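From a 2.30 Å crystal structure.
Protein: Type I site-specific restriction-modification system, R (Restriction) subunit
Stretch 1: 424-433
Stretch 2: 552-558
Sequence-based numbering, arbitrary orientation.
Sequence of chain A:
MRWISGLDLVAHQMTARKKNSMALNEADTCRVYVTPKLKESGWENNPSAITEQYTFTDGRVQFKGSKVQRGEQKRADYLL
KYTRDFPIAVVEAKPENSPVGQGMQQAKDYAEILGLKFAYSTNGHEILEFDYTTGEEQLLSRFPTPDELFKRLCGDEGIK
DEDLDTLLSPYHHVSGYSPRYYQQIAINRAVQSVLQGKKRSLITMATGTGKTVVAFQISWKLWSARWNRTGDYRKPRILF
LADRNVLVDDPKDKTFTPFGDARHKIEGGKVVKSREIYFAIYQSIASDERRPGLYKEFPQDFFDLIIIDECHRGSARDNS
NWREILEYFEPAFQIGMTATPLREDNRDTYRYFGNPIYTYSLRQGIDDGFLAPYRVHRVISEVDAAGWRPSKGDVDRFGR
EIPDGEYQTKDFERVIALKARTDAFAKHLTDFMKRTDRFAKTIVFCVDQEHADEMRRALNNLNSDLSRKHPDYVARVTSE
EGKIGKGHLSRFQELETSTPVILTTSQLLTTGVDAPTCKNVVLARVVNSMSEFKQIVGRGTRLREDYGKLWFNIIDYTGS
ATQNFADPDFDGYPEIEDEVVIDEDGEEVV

Stretch 1, residues 424-433: AFAKHLTDFM
Stretch 2 (552-558) FNIIDYT

How do the two backbones lie? Residues 424-433 are an unbroken piece of a longer α-helix, phi near -65° and psi near -43°, tied by i to i+4 bonds such as Leu 429 N to Phe 425 O at 2.8 Å. Residues 552-556 form an extended strand, which gives way at Tyr 557 (phi -95°, psi -6°) to loop. As the helix advances, the strand is met in reverse: Phe 425 CA lies 7.0 Å from Tyr 557 CA, and Leu 429 CA lies 8.3 Å from Ile 555 CA. The CA-to-CB bonds of Asn 553, Ile 555 and Tyr 557, alternate residues, point toward the helix.

What fills the space between them? Tyr 557 is the main bump, with chi1 -73° (m) and chi2 -70°, and it loses the most area, 137 Å² of the 379 Å² buried on both sides together. Its side chain lies against the Phe 425 ring (chi1 -58°, m; chi2 -16°) and reaches with OH into the space bordered by His 428 ND1, Leu 429 CB and the Phe 425 carbonyl. The ring planes of Phe 425 and Tyr 557 are 23° apart, with centroids separated by 4.8 Å. The rings are slid so that they barely overlap, and each instead receives the other's methylene: Tyr 557 CB sits 3.8 Å from the Phe 425 ring centroid, almost on the normal, and Phe 425 CB sits 4.1 Å from the Tyr 557 ring centroid. Two flat aromatic residues suit this reciprocal packing.

Where does the polar tip of Tyr 557 go? The ring carries its hydroxyl to the helix surface, to His 428 (chi1 178°, t; chi2 -84°), whose CA-to-CB bond points toward the strand. His 428 ND1 and Tyr 557 OH form a very short hydrogen bond of 2.4 Å, the hydroxyl lying at the imidazole edge, near its plane. This bond gives the buried hydroxyl a polar partner. Leu 429 (chi1 t, chi2 47°, p) adds an apolar flank, its CB 3.6 Å from Tyr 557 OH.

What closes the contact farther along? One helical turn after His 428, the CA-to-CB bond of Phe 432 (chi1 168°, t; chi2 -84°) points toward the strand. Phe 432 CZ comes within 4.3 Å of Ile 555 CD1 (Ile 555 chi1 -64°, m; chi2 74°, p): a long aromatic side chain spans the gap and meets a branched apolar one, both buried. Asn 553 (chi1 -55°, m; chi2 -73°) places ND2 4.0 Å from Phe 432 CZ, at the ring edge; its amide is hydrogen-bonded elsewhere in the structure.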

# COMPACT_ATOMS: atom_id res chain seq x y z
N ALA A 424 14.46 20.29 -24.96
CA ALA A 424 15.48 19.24 -24.90
C ALA A 424 14.86 17.97 -24.33
O ALA A 424 15.04 16.87 -24.85
CB ALA A 424 16.64 19.68 -24.03
N PHE A 425 14.13 18.15 -23.24
CA PHE A 425 13.46 17.07 -22.55
C PHE A 425 12.46 16.40 -23.46
O PHE A 425 12.38 15.17 -23.52
CB PHE A 425 12.76 17.60 -21.31
CG PHE A 425 13.67 18.28 -20.34
CD1 PHE A 425 15.05 18.11 -20.41
CD2 PHE A 425 13.16 19.10 -19.36
CE1 PHE A 425 15.90 18.77 -19.52
CE2 PHE A 425 14.00 19.76 -18.46
CZ PHE A 425 15.37 19.60 -18.54
N ALA A 426 11.69 17.21 -24.17
CA ALA A 426 10.68 16.67 -25.08
C ALA A 426 11.33 15.88 -26.19
O ALA A 426 10.82 14.84 -26.59
CB ALA A 426 9.84 17.78 -25.68
N LYS A 427 12.47 16.34 -26.69
CA LYS A 427 13.14 15.62 -27.76
C LYS A 427 13.66 14.30 -27.20
O LYS A 427 13.45 13.23 -27.79
CB LYS A 427 14.30 16.43 -28.36
CG LYS A 427 14.63 15.98 -29.78
CD LYS A 427 16.12 15.79 -30.03
CE LYS A 427 16.42 15.35 -31.48
NZ LYS A 427 16.03 13.93 -31.79
N HIS A 428 14.33 14.36 -26.06
CA HIS A 428 14.86 13.15 -25.45
C HIS A 428 13.78 12.13 -25.07
O HIS A 428 13.98 10.93 -25.27
CB HIS A 428 15.69 13.51 -24.22
CG HIS A 428 16.23 12.31 -23.51
ND1 HIS A 428 15.48 11.60 -22.60
CD2 HIS A 428 17.40 11.65 -23.64
CE1 HIS A 428 16.18 10.55 -22.19
NE2 HIS A 428 17.35 10.56 -22.81
N LEU A 429 12.65 12.60 -24.55
CA LEU A 429 11.56 11.70 -24.19
C LEU A 429 10.98 11.02 -25.44
O LEU A 429 10.67 9.82 -25.43
CB LEU A 429 10.46 12.48 -23.46
CG LEU A 429 9.23 11.70 -22.98
CD1 LEU A 429 9.69 10.43 -22.28
CD2 LEU A 429 8.38 12.56 -22.05
N THR A 430 10.85 11.80 -26.51
CA THR A 430 10.30 11.28 -27.77
C THR A 430 11.18 10.21 -28.38
O THR A 430 10.68 9.19 -28.86
CB THR A 430 10.09 12.42 -28.80
OG1 THR A 430 9.09 13.32 -28.31
CG2 THR A 430 9.65 11.86 -30.16
N ASP A 431 12.49 10.44 -28.38
CA ASP A 431 13.44 9.47 -28.94
C ASP A 431 13.39 8.22 -28.10
O ASP A 431 13.39 7.10 -28.62
CB ASP A 431 14.87 10.01 -28.94
CG ASP A 431 15.12 11.02 -30.05
OD1 ASP A 431 14.28 11.15 -30.97
OD2 ASP A 431 16.20 11.66 -30.00
N PHE A 432 13.33 8.40 -26.78
CA PHE A 432 13.27 7.29 -25.85
C PHE A 432 12.04 6.46 -26.19
O PHE A 432 12.14 5.26 -26.43
CB PHE A 432 13.20 7.81 -24.40
CG PHE A 432 12.84 6.75 -23.39
CD1 PHE A 432 11.50 6.42 -23.16
CD2 PHE A 432 13.83 6.07 -22.68
CE1 PHE A 432 11.15 5.43 -22.23
CE2 PHE A 432 13.49 5.08 -21.75
CZ PHE A 432 12.15 4.76 -21.52
N MSE A 433 10.88 7.09 -26.22
CA MSE A 433 9.65 6.38 -26.55
C MSE A 433 9.67 5.73 -27.94
O MSE A 433 9.06 4.68 -28.14
CB MSE A 433 8.45 7.32 -26.41
CG MSE A 433 8.23 7.77 -24.97
SE MSE A 433 6.65 8.86 -24.65
CE MSE A 433 5.30 7.47 -24.89
N PHE A 552 7.77 -0.36 -14.46
CA PHE A 552 7.75 0.96 -15.08
C PHE A 552 9.07 1.72 -15.02
O PHE A 552 9.98 1.34 -14.29
CB PHE A 552 6.65 1.83 -14.46
CG PHE A 552 6.91 2.22 -13.04
CD1 PHE A 552 6.80 1.28 -12.00
CD2 PHE A 552 7.23 3.54 -12.73
CE1 PHE A 552 7.01 1.66 -10.67
CE2 PHE A 552 7.44 3.92 -11.40
CZ PHE A 552 7.33 2.99 -10.37
N ASN A 553 9.15 2.80 -15.80
CA ASN A 553 10.34 3.65 -15.88
C ASN A 553 10.12 4.98 -15.20
O ASN A 553 9.03 5.53 -15.23
CB ASN A 553 10.71 3.96 -17.34
CG ASN A 553 10.89 2.74 -18.17
OD1 ASN A 553 11.89 2.04 -18.04
ND2 ASN A 553 9.93 2.47 -19.04
N ILE A 554 11.18 5.50 -14.60
CA ILE A 554 11.16 6.81 -13.99
C ILE A 554 12.26 7.58 -14.70
O ILE A 554 13.45 7.35 -14.45
CB ILE A 554 11.46 6.78 -12.49
CG1 ILE A 554 10.30 6.12 -11.73
CG2 ILE A 554 11.68 8.18 -11.98
CD1 ILE A 554 10.58 5.99 -10.21
N ILE A 555 11.88 8.44 -15.64
CA ILE A 555 12.84 9.25 -16.37
C ILE A 555 12.97 10.57 -15.58
O ILE A 555 11.99 11.29 -15.41
CB ILE A 555 12.36 9.53 -17.81
CG1 ILE A 555 12.27 8.24 -18.63
CG2 ILE A 555 13.34 10.43 -18.52
CD1 ILE A 555 11.10 7.34 -18.28
N ASP A 556 14.17 10.84 -15.08
CA ASP A 556 14.45 12.03 -14.25
C ASP A 556 15.27 13.11 -14.98
O ASP A 556 16.47 12.95 -15.19
CB ASP A 556 15.21 11.58 -12.99
CG ASP A 556 15.27 12.65 -11.92
OD1 ASP A 556 14.79 13.78 -12.15
OD2 ASP A 556 15.80 12.36 -10.83
N TYR A 557 14.61 14.21 -15.33
CA TYR A 557 15.26 15.32 -16.04
C TYR A 557 15.74 16.41 -15.10
O TYR A 557 16.40 17.36 -15.53
CB TYR A 557 14.29 15.93 -17.06
CG TYR A 557 14.07 15.04 -18.27
CD1 TYR A 557 15.08 14.84 -19.20
CD2 TYR A 557 12.85 14.38 -18.46
CE1 TYR A 557 14.90 14.00 -20.29
CE2 TYR A 557 12.65 13.53 -19.56
CZ TYR A 557 13.69 13.35 -20.46
OH TYR A 557 13.51 12.54 -21.55
N THR A 558 15.40 16.29 -13.82
CA THR A 558 15.83 17.28 -12.84
C THR A 558 17.32 17.10 -12.57
O THR A 558 18.02 18.05 -12.22
CB THR A 558 15.06 17.12 -11.50
OG1 THR A 558 15.49 15.93 -10.83
CG2 THR A 558 13.56 17.01 -11.76